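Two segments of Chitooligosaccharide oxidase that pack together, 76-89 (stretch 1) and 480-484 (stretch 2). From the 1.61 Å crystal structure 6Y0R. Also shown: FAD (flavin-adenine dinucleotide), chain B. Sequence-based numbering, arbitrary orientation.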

ATOM      1  N   ALA A  76     -16.640  18.899   8.580  1.00 25.80           N
ATOM      2  CA  ALA A  76     -15.887  19.181   7.351  1.00 22.54           C
ATOM      3  C   ALA A  76     -16.580  18.482   6.174  1.00 20.78           C
ATOM      4  O   ALA A  76     -16.733  19.131   5.121  1.00 22.82           O
ATOM      5  N   VAL A  77     -16.960  17.229   6.343  1.00 22.40           N
ATOM      6  CA  VAL A  77     -17.663  16.468   5.278  1.00 23.06           C
ATOM      7  C   VAL A  77     -18.983  17.193   4.979  1.00 26.48           C
ATOM      8  O   VAL A  77     -19.276  17.410   3.802  1.00 25.45           O
ATOM      9  N   GLU A  78     -19.709  17.622   6.007  1.00 25.34           N
ATOM     10  CA  GLU A  78     -21.035  18.277   5.776  1.00 26.75           C
ATOM     11  C   GLU A  78     -20.823  19.520   4.923  1.00 25.22           C
ATOM     12  O   GLU A  78     -21.640  19.769   3.985  1.00 26.75           O
ATOM     13  N   CYS A  79     -19.775  20.280   5.215  1.00 26.16           N
ATOM     14  CA  CYS A  79     -19.399  21.506   4.469  1.00 26.85           C
ATOM     15  C   CYS A  79     -19.100  21.186   3.003  1.00 28.04           C
ATOM     16  O   CYS A  79     -19.568  21.925   2.120  1.00 28.09           O
ATOM     17  N   GLY A  80     -18.282  20.173   2.737  1.00 25.59           N
ATOM     18  CA  GLY A  80     -18.035  19.735   1.353  1.00 23.81           C
ATOM     19  C   GLY A  80     -19.309  19.313   0.629  1.00 23.55           C
ATOM     20  O   GLY A  80     -19.519  19.764  -0.518  1.00 24.97           O
ATOM     21  N   ALA A  81     -20.131  18.473   1.234  1.00 24.38           N
ATOM     22  CA  ALA A  81     -21.371  17.950   0.626  1.00 25.42           C
ATOM     23  C   ALA A  81     -22.301  19.126   0.342  1.00 28.95           C
ATOM     24  O   ALA A  81     -22.791  19.209  -0.777  1.00 27.74           O
ATOM     25  N   LYS A  82     -22.459  20.041   1.295  1.00 30.65           N
ATOM     26  CA  LYS A  82     -23.370  21.206   1.120  1.00 31.24           C
ATOM     27  C   LYS A  82     -22.959  22.035  -0.106  1.00 30.72           C
ATOM     28  O   LYS A  82     -23.858  22.541  -0.763  1.00 31.62           O
ATOM     29  N   HIS A  83     -21.674  22.142  -0.446  1.00 30.35           N
ATOM     30  CA  HIS A  83     -21.151  23.018  -1.533  1.00 30.87           C
ATOM     31  C   HIS A  83     -20.782  22.200  -2.782  1.00 29.41           C
ATOM     32  O   HIS A  83     -20.299  22.810  -3.766  1.00 29.63           O
ATOM     33  N   GLY A  84     -21.066  20.889  -2.775  1.00 28.52           N
ATOM     34  CA  GLY A  84     -20.862  19.996  -3.925  1.00 27.97           C
ATOM     35  C   GLY A  84     -19.405  19.915  -4.323  1.00 29.84           C
ATOM     36  O   GLY A  84     -19.147  19.663  -5.515  1.00 33.54           O
ATOM     37  N   VAL A  85     -18.480  20.036  -3.369  1.00 27.56           N
ATOM     38  CA  VAL A  85     -17.018  19.929  -3.676  1.00 26.50           C
ATOM     39  C   VAL A  85     -16.572  18.483  -3.394  1.00 23.86           C
ATOM     40  O   VAL A  85     -16.980  17.897  -2.387  1.00 27.25           O
ATOM     41  N   ALA A  86     -15.757  17.946  -4.291  1.00 21.24           N
ATOM     42  CA  ALA A  86     -15.122  16.620  -4.121  1.00 20.04           C
ATOM     43  C   ALA A  86     -14.306  16.672  -2.831  1.00 18.71           C
ATOM     44  O   ALA A  86     -13.688  17.695  -2.553  1.00 20.03           O
ATOM     45  N   ILE A  87     -14.307  15.560  -2.121  1.00 18.45           N
ATOM     46  CA  ILE A  87     -13.680  15.423  -0.785  1.00 18.61           C
ATOM     47  C   ILE A  87     -12.680  14.272  -0.892  1.00 17.68           C
ATOM     48  O   ILE A  87     -13.087  13.211  -1.348  1.00 17.94           O
ATOM     49  N   SER A  88     -11.488  14.497  -0.358  1.00 19.33           N
ATOM     50  CA  SER A  88     -10.401  13.490  -0.292  1.00 19.35           C
ATOM     51  C   SER A  88      -9.806  13.537   1.107  1.00 18.88           C
ATOM     52  O   SER A  88      -9.482  14.659   1.582  1.00 19.08           O
ATOM     53  N   ALA A  89      -9.681  12.384   1.729  1.00 18.36           N
ATOM     54  CA  ALA A  89      -8.985  12.260   3.024  1.00 16.87           C
ATOM     55  C   ALA A  89      -7.509  11.961   2.739  1.00 17.81           C
ATOM     56  O   ALA A  89      -7.222  11.122   1.859  1.00 18.15           O
ATOM     57  N   ASN A 480     -21.036  10.707  -5.501  1.00 19.21           N
ATOM     58  CA  ASN A 480     -19.618  10.528  -5.904  1.00 18.48           C
ATOM     59  C   ASN A 480     -18.793  11.755  -5.491  1.00 17.39           C
ATOM     60  O   ASN A 480     -18.004  12.285  -6.277  1.00 18.51           O
ATOM     61  N   LEU A 481     -18.895  12.175  -4.223  1.00 18.22           N
ATOM     62  CA  LEU A 481     -18.038  13.244  -3.672  1.00 19.46           C
ATOM     63  C   LEU A 481     -16.641  12.691  -3.368  1.00 17.45           C
ATOM     64  O   LEU A 481     -15.688  13.444  -3.515  1.00 19.23           O
ATOM     65  N   PHE A 482     -16.540  11.406  -3.003  1.00 17.46           N
ATOM     66  CA  PHE A 482     -15.241  10.769  -2.626  1.00 19.00           C
ATOM     67  C   PHE A 482     -14.681  10.096  -3.865  1.00 17.75           C
ATOM     68  O   PHE A 482     -14.701   8.860  -3.979  1.00 19.18           O
ATOM     69  N   ARG A 483     -14.158  10.927  -4.745  1.00 18.60           N
ATOM     70  CA  ARG A 483     -13.760  10.478  -6.099  1.00 16.75           C
ATOM     71  C   ARG A 483     -12.323  10.885  -6.408  1.00 16.44           C
ATOM     72  O   ARG A 483     -11.777  11.850  -5.830  1.00 18.45           O
ATOM     73  N   ASN A 484     -11.745  10.160  -7.345  1.00 16.05           N
ATOM     74  CA  ASN A 484     -10.464  10.496  -7.994  1.00 16.01           C
ATOM     75  C   ASN A 484     -10.525   9.858  -9.381  1.00 15.24           C
ATOM     76  O   ASN A 484     -11.467   9.132  -9.691  1.00 15.07           O
TER

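When an irregular segment packs against a helix-to-strand turn, apolar side chains commonly fill the middle while polar atoms and water close the margin, and this contact is a compact example. At its centre I87, whose CA-to-CB bond points toward the other stretch, adopts m with chi2 t and lies against F482. I87 CB sits over one face of the F482 ring, 4.0 Å from the F482 ring centroid in a CH-pi contact, and I87 CG2 reaches F482 CE2 at 3.5 Å. F482, with chi1 m, starts out sideways but brings its ring nearer, and V77 CG2, from a t rotamer, meets the ring edge at F482 CZ (4.3 Å). L481, m with chi2 t, divides its branches between the helix and the loop that follows it: L481 CD1 touches A81 CB at 3.8 Å, and L481 CD2 approaches V85 O at 3.7 Å. One direct hydrogen bond, I87 N to L481 O (2.9 Å), joins the two backbones beside these side chains.

Farther out, R483 (chi1 p, chi2 and chi3 t) lays one guanidinium face over A86 CB, 3.8 Å from R483 CZ. R483 NH2 donates to N480 O (2.9 Å) and to water 1, which in turn donates to G84 O. Water 2 donates to I87 O and R483 O and accepts from S88 OG. Beyond, FAD O2B donates to A89 O (2.6 Å).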

ATOM      1  CB  ALA A  76     -14.443  18.765   7.480  1.00 22.88           C
ATOM      2  CB  VAL A  77     -17.868  15.002   5.655  1.00 24.19           C
ATOM      3  CG1 VAL A  77     -18.774  14.276   4.681  1.00 24.07           C
ATOM      4  CG2 VAL A  77     -16.516  14.290   5.762  1.00 22.64           C
ATOM      5  CB  GLU A  78     -21.741  18.610   7.094  1.00 30.22           C
ATOM      6  CG  GLU A  78     -22.406  17.400   7.704  1.00 34.98           C
ATOM      7  CD  GLU A  78     -22.654  17.424   9.205  1.00 37.72           C
ATOM      8  OE1 GLU A  78     -22.379  18.457   9.867  1.00 41.13           O
ATOM      9  OE2 GLU A  78     -23.071  16.386   9.706  1.00 43.87           O
ATOM     10  CB  CYS A  79     -18.212  22.223   5.090  1.00 29.85           C
ATOM     11  SG  CYS A  79     -18.679  23.207   6.535  1.00 34.66           S
ATOM     12  CB  ALA A  81     -22.038  16.929   1.498  1.00 27.28           C
ATOM     13  CB  LYS A  82     -23.408  22.054   2.396  1.00 38.22           C
ATOM     14  CG  LYS A  82     -24.406  21.578   3.448  1.00 52.74           C
ATOM     15  CD  LYS A  82     -24.822  22.671   4.433  1.00 61.02           C
ATOM     16  CE  LYS A  82     -25.130  22.143   5.821  1.00 69.25           C
ATOM     17  NZ  LYS A  82     -24.229  22.744   6.840  1.00 73.03           N
ATOM     18  CB  HIS A  83     -20.000  23.891  -1.009  1.00 35.41           C
ATOM     19  CG  HIS A  83     -20.432  24.868   0.041  1.00 37.83           C
ATOM     20  ND1 HIS A  83     -21.007  26.093  -0.276  1.00 40.34           N
ATOM     21  CD2 HIS A  83     -20.420  24.798   1.390  1.00 40.01           C
ATOM     22  CE1 HIS A  83     -21.304  26.740   0.833  1.00 45.10           C
ATOM     23  NE2 HIS A  83     -20.966  25.967   1.876  1.00 44.40           N
ATOM     24  CB  VAL A  85     -16.130  20.958  -2.958  1.00 32.40           C
ATOM     25  CG1 VAL A  85     -16.698  22.370  -3.091  1.00 33.51           C
ATOM     26  CG2 VAL A  85     -15.897  20.605  -1.506  1.00 36.10           C
ATOM     27  CB  ALA A  86     -14.284  16.254  -5.324  1.00 19.91           C
ATOM     28  CB  ILE A  87     -14.706  15.149   0.314  1.00 20.16           C
ATOM     29  CG1 ILE A  87     -15.821  16.216   0.311  1.00 20.27           C
ATOM     30  CG2 ILE A  87     -14.001  15.042   1.671  1.00 20.42           C
ATOM     31  CD1 ILE A  87     -16.971  15.858   1.153  1.00 21.69           C
ATOM     32  CB  SER A  88      -9.358  13.769  -1.321  1.00 21.41           C
ATOM     33  OG  SER A  88      -9.878  13.610  -2.639  1.00 22.11           O
ATOM     34  CB  ALA A  89      -9.583  11.206   3.885  1.00 19.23           C
ATOM     35  CB  ASN A 480     -19.489  10.171  -7.376  1.00 19.75           C
ATOM     36  CG  ASN A 480     -18.155   9.540  -7.655  1.00 20.67           C
ATOM     37  OD1 ASN A 480     -17.486   9.088  -6.710  1.00 19.98           O
ATOM     38  ND2 ASN A 480     -17.797   9.457  -8.930  1.00 19.23           N
ATOM     39  CB  LEU A 481     -18.706  13.768  -2.403  1.00 20.52           C
ATOM     40  CG  LEU A 481     -20.049  14.463  -2.616  1.00 23.61           C
ATOM     41  CD1 LEU A 481     -20.655  14.728  -1.258  1.00 26.19           C
ATOM     42  CD2 LEU A 481     -19.867  15.749  -3.412  1.00 27.20           C
ATOM     43  CB  PHE A 482     -15.382   9.819  -1.430  1.00 18.09           C
ATOM     44  CG  PHE A 482     -15.584  10.602  -0.160  1.00 18.46           C
ATOM     45  CD1 PHE A 482     -16.834  11.093   0.148  1.00 18.62           C
ATOM     46  CD2 PHE A 482     -14.549  10.808   0.737  1.00 19.82           C
ATOM     47  CE1 PHE A 482     -17.026  11.851   1.294  1.00 21.18           C
ATOM     48  CE2 PHE A 482     -14.742  11.579   1.876  1.00 21.00           C
ATOM     49  CZ  PHE A 482     -15.982  12.108   2.148  1.00 20.59           C
ATOM     50  CB  ARG A 483     -14.724  11.001  -7.169  1.00 18.40           C
ATOM     51  CG  ARG A 483     -14.668  12.499  -7.410  1.00 18.89           C
ATOM     52  CD  ARG A 483     -15.608  12.874  -8.528  1.00 18.83           C
ATOM     53  NE  ARG A 483     -15.557  14.303  -8.780  1.00 19.81           N
ATOM     54  CZ  ARG A 483     -16.388  15.221  -8.280  1.00 19.47           C
ATOM     55  NH1 ARG A 483     -16.247  16.489  -8.655  1.00 22.18           N
ATOM     56  NH2 ARG A 483     -17.381  14.885  -7.483  1.00 20.09           N
ATOM     57  CB  ASN A 484      -9.268  10.081  -7.123  1.00 15.80           C
ATOM     58  CG  ASN A 484      -9.099   8.573  -7.025  1.00 16.57           C
ATOM     59  OD1 ASN A 484      -9.035   7.882  -8.044  1.00 18.31           O
ATOM     60  ND2 ASN A 484      -8.924   8.049  -5.814  1.00 16.83           N
TER
HETATM   61  PA  FAD B 501      -2.577   8.922   1.453  1.00 15.29           P
HETATM   62  O1A FAD B 501      -1.983   9.570   0.269  1.00 14.49           O
HETATM   63  O2A FAD B 501      -2.901   9.721   2.651  1.00 15.95           O
HETATM   64  O5B FAD B 501      -3.895   8.126   1.048  1.00 15.10           O
HETATM   65  C5B FAD B 501      -3.878   7.057   0.101  1.00 15.34           C
HETATM   66  C4B FAD B 501      -5.282   6.833  -0.431  1.00 15.19           C
HETATM   67  O4B FAD B 501      -6.147   6.411   0.655  1.00 14.90           O
HETATM   68  C3B FAD B 501      -6.010   8.048  -1.040  1.00 15.69           C
HETATM   69  O3B FAD B 501      -6.987   7.628  -2.002  1.00 16.54           O
HETATM   70  C2B FAD B 501      -6.715   8.642   0.172  1.00 15.29           C
HETATM   71  O2B FAD B 501      -7.803   9.516  -0.142  1.00 16.92           O
HETATM   72  C1B FAD B 501      -7.151   7.392   0.886  1.00 15.21           C
HETATM   73  N9A FAD B 501      -7.325   7.540   2.322  1.00 16.02           N
HETATM   74  C8A FAD B 501      -6.330   7.769   3.236  1.00 17.98           C
HETATM   75  N7A FAD B 501      -6.793   7.863   4.476  1.00 16.51           N
HETATM   76  C5A FAD B 501      -8.167   7.693   4.349  1.00 16.67           C
HETATM   77  C6A FAD B 501      -9.212   7.694   5.291  1.00 18.16           C
HETATM   78  N6A FAD B 501      -8.979   7.841   6.598  1.00 16.83           N
HETATM   79  N1A FAD B 501     -10.489   7.530   4.845  1.00 17.47           N
HETATM   80  C2A FAD B 501     -10.667   7.406   3.515  1.00 19.80           C
HETATM   81  N3A FAD B 501      -9.756   7.364   2.537  1.00 18.07           N
HETATM   82  C4A FAD B 501      -8.509   7.519   3.019  1.00 17.24           C
HETATM   83  N1  FAD B 501       2.727  -0.405   0.500  1.00 15.81           N
HETATM   84  C2  FAD B 501       2.741  -1.681   0.912  1.00 16.63           C
HETATM   85  O2  FAD B 501       1.705  -2.427   0.768  1.00 15.60           O
HETATM   86  N3  FAD B 501       3.856  -2.180   1.523  1.00 16.96           N
HETATM   87  C4  FAD B 501       5.006  -1.439   1.743  1.00 18.66           C
HETATM   88  O4  FAD B 501       5.984  -1.947   2.318  1.00 19.77           O
HETATM   89  C4X FAD B 501       5.013  -0.085   1.328  1.00 19.26           C
HETATM   90  N5  FAD B 501       6.083   0.674   1.576  1.00 20.21           N
HETATM   91  C5X FAD B 501       6.000   2.016   1.281  1.00 18.99           C
HETATM   92  C6  FAD B 501       7.094   2.865   1.603  1.00 18.63           C
HETATM   93  C7  FAD B 501       7.058   4.216   1.301  1.00 17.73           C
HETATM   94  C7M FAD B 501       8.239   5.111   1.621  1.00 18.86           C
HETATM   95  C8  FAD B 501       5.859   4.788   0.704  1.00 16.24           C
HETATM   96  C8M FAD B 501       5.690   6.273   0.455  1.00 17.24           C
HETATM   97  C9  FAD B 501       4.804   3.920   0.354  1.00 18.27           C
HETATM   98  C9A FAD B 501       4.860   2.547   0.627  1.00 17.85           C
HETATM   99  N10 FAD B 501       3.779   1.706   0.311  1.00 17.13           N
HETATM  100  C10 FAD B 501       3.801   0.357   0.685  1.00 17.39           C
HETATM  101  C1' FAD B 501       2.591   2.203  -0.389  1.00 16.50           C
HETATM  102  C2' FAD B 501       1.499   2.624   0.598  1.00 16.12           C
HETATM  103  O2' FAD B 501       0.836   1.479   1.137  1.00 14.90           O
HETATM  104  C3' FAD B 501       0.518   3.494  -0.144  1.00 17.02           C
HETATM  105  O3' FAD B 501       1.273   4.633  -0.616  1.00 15.69           O
HETATM  106  C4' FAD B 501      -0.627   3.908   0.783  1.00 18.13           C
HETATM  107  O4' FAD B 501      -1.834   4.172   0.046  1.00 19.36           O
HETATM  108  C5' FAD B 501      -0.217   5.126   1.562  1.00 15.21           C
HETATM  109  O5' FAD B 501      -1.182   5.433   2.585  1.00 15.69           O
HETATM  110  P   FAD B 501      -1.172   6.904   3.176  1.00 14.90           P
HETATM  111  O1P FAD B 501      -2.225   6.997   4.216  1.00 15.18           O
HETATM  112  O2P FAD B 501       0.198   7.345   3.542  1.00 15.29           O
HETATM  113  O3P FAD B 501      -1.532   7.760   1.848  1.00 15.28           O
HETATM  114  O   HOH W   1     -19.190  16.963  -6.868  1.00 34.73           O
HETATM  115  O   HOH W   2     -11.520  11.833  -3.103  1.00 29.59           O